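Local coordinates for protein probable acetyltransferase (Thermus thermophilus, PDB 3EXN) that binds acetyl-coenzyme A and probably transfers its acetyl group to an acceptor, as a member of the GCN5-related N-acetyltransferase family, at residues M7-A15 against R103-F113. Sequence-based numbering, arbitrary orientation.
Sequences MHVLTLDLA and RGLGRQALERF. With ACO (acetyl coenzyme *a), chain C.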
loop_
_atom_site.group_PDB
_atom_site.type_symbol
_atom_site.label_atom_id
_atom_site.label_comp_id
_atom_site.label_asym_id
_atom_site.label_seq_id
_atom_site.Cartn_x
_atom_site.Cartn_y
_atom_site.Cartn_z
HETATM N N MSE A 7 22.054 -12.876 -7.840
HETATM C CA MSE A 7 20.795 -13.678 -8.077
HETATM C C MSE A 7 19.512 -12.897 -7.679
HETATM O O MSE A 7 19.553 -11.944 -6.869
HETATM C CB MSE A 7 20.910 -15.004 -7.326
HETATM C CG MSE A 7 22.246 -15.746 -7.586
HETATM SE SE MSE A 7 22.549 -17.041 -6.133
HETATM C CE MSE A 7 20.738 -17.692 -6.213
ATOM N N HIS A 8 18.389 -13.252 -8.301
ATOM C CA HIS A 8 17.137 -12.551 -8.081
ATOM C C HIS A 8 16.014 -13.516 -7.867
ATOM O O HIS A 8 15.783 -14.405 -8.704
ATOM C CB HIS A 8 16.777 -11.686 -9.285
ATOM C CG HIS A 8 17.619 -10.461 -9.408
ATOM N ND1 HIS A 8 17.196 -9.225 -8.973
ATOM C CD2 HIS A 8 18.871 -10.286 -9.890
ATOM C CE1 HIS A 8 18.145 -8.333 -9.203
ATOM N NE2 HIS A 8 19.171 -8.951 -9.760
ATOM N N VAL A 9 15.314 -13.335 -6.743
ATOM C CA VAL A 9 13.990 -13.895 -6.561
ATOM C C VAL A 9 13.049 -12.978 -7.378
ATOM O O VAL A 9 13.187 -11.708 -7.365
ATOM C CB VAL A 9 13.547 -13.880 -5.042
ATOM C CG1 VAL A 9 12.087 -14.217 -4.897
ATOM C CG2 VAL A 9 14.401 -14.818 -4.200
ATOM N N LEU A 10 12.075 -13.610 -8.028
ATOM C CA LEU A 10 11.166 -12.927 -8.954
ATOM C C LEU A 10 9.763 -12.790 -8.392
ATOM O O LEU A 10 9.127 -11.757 -8.632
ATOM C CB LEU A 10 11.085 -13.677 -10.300
ATOM C CG LEU A 10 12.404 -13.863 -11.052
ATOM C CD1 LEU A 10 12.175 -14.832 -12.283
ATOM C CD2 LEU A 10 12.926 -12.532 -11.458
ATOM N N THR A 11 9.274 -13.812 -7.671
ATOM C CA THR A 11 7.879 -13.889 -7.238
ATOM C C THR A 11 7.779 -13.222 -5.867
ATOM O O THR A 11 8.523 -13.546 -4.959
ATOM C CB THR A 11 7.378 -15.365 -7.134
ATOM O OG1 THR A 11 7.449 -15.993 -8.447
ATOM C CG2 THR A 11 5.925 -15.408 -6.661
ATOM N N LEU A 12 6.833 -12.302 -5.739
ATOM C CA LEU A 12 6.698 -11.474 -4.554
ATOM C C LEU A 12 5.615 -12.137 -3.741
ATOM O O LEU A 12 4.514 -12.339 -4.265
ATOM C CB LEU A 12 6.282 -10.044 -4.996
ATOM C CG LEU A 12 6.325 -8.887 -4.041
ATOM C CD1 LEU A 12 7.764 -8.505 -3.619
ATOM C CD2 LEU A 12 5.550 -7.758 -4.690
ATOM N N ASP A 13 5.905 -12.434 -2.478
ATOM C CA ASP A 13 4.917 -12.999 -1.546
ATOM C C ASP A 13 4.213 -11.952 -0.677
ATOM O O ASP A 13 4.845 -11.034 -0.136
ATOM C CB ASP A 13 5.565 -14.020 -0.655
ATOM C CG ASP A 13 6.169 -15.186 -1.452
ATOM O OD1 ASP A 13 5.573 -15.580 -2.490
ATOM O OD2 ASP A 13 7.227 -15.698 -1.033
ATOM N N LEU A 14 2.908 -12.125 -0.521
ATOM C CA LEU A 14 2.105 -11.172 0.243
ATOM C C LEU A 14 1.772 -11.879 1.558
ATOM O O LEU A 14 0.908 -12.764 1.559
ATOM C CB LEU A 14 0.826 -10.831 -0.546
ATOM C CG LEU A 14 0.892 -9.670 -1.550
ATOM C CD1 LEU A 14 1.927 -9.879 -2.668
ATOM C CD2 LEU A 14 -0.443 -9.445 -2.144
ATOM N N ALA A 15 2.519 -11.510 2.615
ATOM C CA ALA A 15 2.403 -12.068 3.974
ATOM C C ALA A 15 1.477 -11.174 4.825
ATOM O O ALA A 15 1.801 -10.038 5.120
ATOM C CB ALA A 15 3.806 -12.158 4.651
ATOM N N ARG A 103 11.508 -1.945 -10.594
ATOM C CA ARG A 103 11.795 -3.302 -11.076
ATOM C C ARG A 103 10.484 -4.059 -11.289
ATOM O O ARG A 103 10.485 -5.265 -11.424
ATOM C CB ARG A 103 12.645 -4.100 -10.083
ATOM C CG ARG A 103 13.787 -3.330 -9.435
ATOM C CD ARG A 103 14.760 -4.255 -8.689
ATOM N NE ARG A 103 14.072 -5.367 -8.011
ATOM C CZ ARG A 103 14.682 -6.454 -7.529
ATOM N NH1 ARG A 103 13.981 -7.410 -6.945
ATOM N NH2 ARG A 103 15.995 -6.594 -7.632
ATOM N N GLY A 104 9.371 -3.349 -11.306
ATOM C CA GLY A 104 8.072 -3.968 -11.495
ATOM C C GLY A 104 7.397 -4.563 -10.282
ATOM O O GLY A 104 6.316 -5.168 -10.426
ATOM N N LEU A 105 7.968 -4.395 -9.093
ATOM C CA LEU A 105 7.377 -5.004 -7.898
ATOM C C LEU A 105 6.035 -4.362 -7.463
ATOM O O LEU A 105 5.141 -5.075 -6.961
ATOM C CB LEU A 105 8.362 -4.998 -6.757
ATOM C CG LEU A 105 9.658 -5.762 -6.968
ATOM C CD1 LEU A 105 10.577 -5.493 -5.831
ATOM C CD2 LEU A 105 9.467 -7.303 -7.113
ATOM N N GLY A 106 5.874 -3.061 -7.721
ATOM C CA GLY A 106 4.626 -2.341 -7.401
ATOM C C GLY A 106 3.503 -2.930 -8.228
ATOM O O GLY A 106 2.425 -3.271 -7.689
ATOM N N ARG A 107 3.764 -3.111 -9.527
ATOM C CA ARG A 107 2.743 -3.693 -10.399
ATOM C C ARG A 107 2.405 -5.147 -9.998
ATOM O O ARG A 107 1.249 -5.542 -9.953
ATOM C CB ARG A 107 3.175 -3.661 -11.892
ATOM C CG ARG A 107 2.149 -4.389 -12.757
ATOM C CD ARG A 107 2.403 -4.283 -14.277
ATOM N NE ARG A 107 1.508 -5.184 -15.011
ATOM C CZ ARG A 107 0.201 -4.974 -15.256
ATOM N NH1 ARG A 107 -0.430 -3.871 -14.841
ATOM N NH2 ARG A 107 -0.497 -5.884 -15.938
ATOM N N GLN A 108 3.416 -5.919 -9.665
ATOM C CA GLN A 108 3.206 -7.321 -9.300
ATOM C C GLN A 108 2.337 -7.405 -8.026
ATOM O O GLN A 108 1.429 -8.259 -7.957
ATOM C CB GLN A 108 4.534 -8.050 -9.078
ATOM C CG GLN A 108 4.332 -9.582 -8.952
ATOM C CD GLN A 108 5.590 -10.359 -8.631
ATOM O OE1 GLN A 108 6.733 -9.936 -8.924
ATOM N NE2 GLN A 108 5.392 -11.486 -8.013
ATOM N N ALA A 109 2.624 -6.524 -7.050
ATOM C CA ALA A 109 1.925 -6.544 -5.739
ATOM C C ALA A 109 0.439 -6.207 -5.962
ATOM O O ALA A 109 -0.468 -6.837 -5.398
ATOM C CB ALA A 109 2.560 -5.560 -4.748
ATOM N N LEU A 110 0.207 -5.227 -6.824
ATOM C CA LEU A 110 -1.146 -4.791 -7.122
ATOM C C LEU A 110 -1.946 -5.882 -7.839
ATOM O O LEU A 110 -3.149 -6.131 -7.511
ATOM C CB LEU A 110 -1.089 -3.544 -7.995
ATOM C CG LEU A 110 -2.300 -2.668 -8.113
ATOM C CD1 LEU A 110 -2.837 -2.302 -6.715
ATOM C CD2 LEU A 110 -1.859 -1.424 -8.917
ATOM N N GLU A 111 -1.297 -6.561 -8.782
ATOM C CA GLU A 111 -1.998 -7.578 -9.565
ATOM C C GLU A 111 -2.244 -8.815 -8.683
ATOM O O GLU A 111 -3.313 -9.425 -8.769
ATOM C CB GLU A 111 -1.274 -7.885 -10.900
ATOM C CG GLU A 111 -1.215 -6.657 -11.928
ATOM C CD GLU A 111 -2.518 -5.755 -11.974
ATOM O OE1 GLU A 111 -3.645 -6.276 -11.844
ATOM O OE2 GLU A 111 -2.419 -4.507 -12.153
ATOM N N ARG A 112 -1.283 -9.164 -7.829
ATOM C CA ARG A 112 -1.491 -10.308 -6.931
ATOM C C ARG A 112 -2.618 -10.015 -5.929
ATOM O O ARG A 112 -3.422 -10.934 -5.597
ATOM C CB ARG A 112 -0.225 -10.715 -6.202
ATOM C CG ARG A 112 0.761 -11.403 -7.125
ATOM C CD ARG A 112 1.824 -12.158 -6.410
ATOM N NE ARG A 112 2.860 -12.524 -7.361
ATOM C CZ ARG A 112 2.775 -13.541 -8.221
ATOM N NH1 ARG A 112 1.705 -14.345 -8.234
ATOM N NH2 ARG A 112 3.774 -13.773 -9.063
ATOM N N PHE A 113 -2.703 -8.764 -5.468
ATOM C CA PHE A 113 -3.746 -8.388 -4.489
ATOM C C PHE A 113 -5.111 -8.379 -5.195
ATOM O O PHE A 113 -6.074 -8.978 -4.710
ATOM C CB PHE A 113 -3.401 -7.047 -3.846
ATOM C CG PHE A 113 -4.514 -6.477 -3.007
ATOM C CD1 PHE A 113 -4.971 -7.168 -1.884
ATOM C CD2 PHE A 113 -5.143 -5.300 -3.376
ATOM C CE1 PHE A 113 -6.043 -6.679 -1.118
ATOM C CE2 PHE A 113 -6.234 -4.782 -2.594
ATOM C CZ PHE A 113 -6.660 -5.449 -1.502
HETATM O O5B ACO C . 6.221 0.339 -12.324
HETATM P P1A ACO C . 6.918 -0.547 -11.117
HETATM O O1A ACO C . 8.406 -0.685 -11.439
HETATM O O2A ACO C . 5.977 -1.694 -10.781
HETATM O O3A ACO C . 6.769 0.535 -9.908
HETATM P P2A ACO C . 7.391 0.342 -8.453
HETATM O O4A ACO C . 8.477 1.416 -8.337
HETATM O O5A ACO C . 7.845 -1.077 -8.209
HETATM O O6A ACO C . 6.051 0.740 -7.580
HETATM C CBP ACO C . 5.296 2.725 -6.314
HETATM C CCP ACO C . 5.374 2.007 -7.674
HETATM C CDP ACO C . 4.436 1.839 -5.433
HETATM C CEP ACO C . 4.620 4.088 -6.433
HETATM C CAP ACO C . 6.719 2.882 -5.714
HETATM O OAP ACO C . 7.546 3.723 -6.560
HETATM C C9P ACO C . 6.732 3.524 -4.340
HETATM O O9P ACO C . 6.693 2.855 -3.318
HETATM N N8P ACO C . 6.818 4.852 -4.305
HETATM C C7P ACO C . 6.933 5.619 -3.050
HETATM C C6P ACO C . 5.727 5.474 -2.122
HETATM C C5P ACO C . 4.444 5.900 -2.821
HETATM O O5P ACO C . 4.385 6.930 -3.526
HETATM N N4P ACO C . 3.397 5.083 -2.627
HETATM C C3P ACO C . 2.103 5.364 -3.208
HETATM C C2P ACO C . 1.241 6.177 -2.275
HETATM S S1P ACO C . -0.398 6.491 -2.946
HETATM C C ACO C . -1.054 4.975 -2.574
HETATM O O ACO C . -0.356 4.153 -2.038
HETATM C CH3 ACO C . -2.499 4.657 -2.910
HETATM O O HOH W 1 15.643 -10.231 -6.299
#
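Arg103 brings NH2 to the edge of the His8 imidazole, close to the ring plane, with NH2 3.2 Å from His8 CE1; the ring and guanidinium planes are 40° apart. The N-terminal segment runs along one side of the pyrophosphate-binding Q/R-x-x-G-x-G/A loop of the GNAT fold and the helix it leads into, then enters edge strand 13-16. Water 1 sits at the edge of the Arg103 guanidinium, in its plane, donating to Val9 O and accepting a weak bond from Arg103 NH1. Farther along, Thr11 CG2 lies over one face of the Arg112 guanidinium, 3.6 Å from NH2, though a second conformer of that arginine leaves this contact doubtful.

Leu12 is the buried centre. It points CG away from its own N (chi1 -168°), which carries both methyls to the helix: CD2 rests 3.7 Å from Ala109 CB and CD1 4.1 Å from Leu105 CD2. Leu69 and Val74 pack on it from the sheet. Leu14 continues the row, its CD2 4.2 Å from Phe113 CB. On the outer side the extended Gln108 chain lays its amide beside Leu10 O and Leu12 N, backbone atoms of the incoming segment. Were Gln108 cut back to an alanine, Leu10 O and Leu12 N would probably lose their polar neighbour and Leu12 the cover on its CB side.

The helix start meanwhile grips the cofactor. Gly104, the N-cap, gives its N-H to ACO O1A, and Arg107 N reaches O2A at 2.9 Å. At Gly106 a side chain would strike ACO O6A; its backbone N-H donates to ACO O5A, N to O5A 2.8 Å.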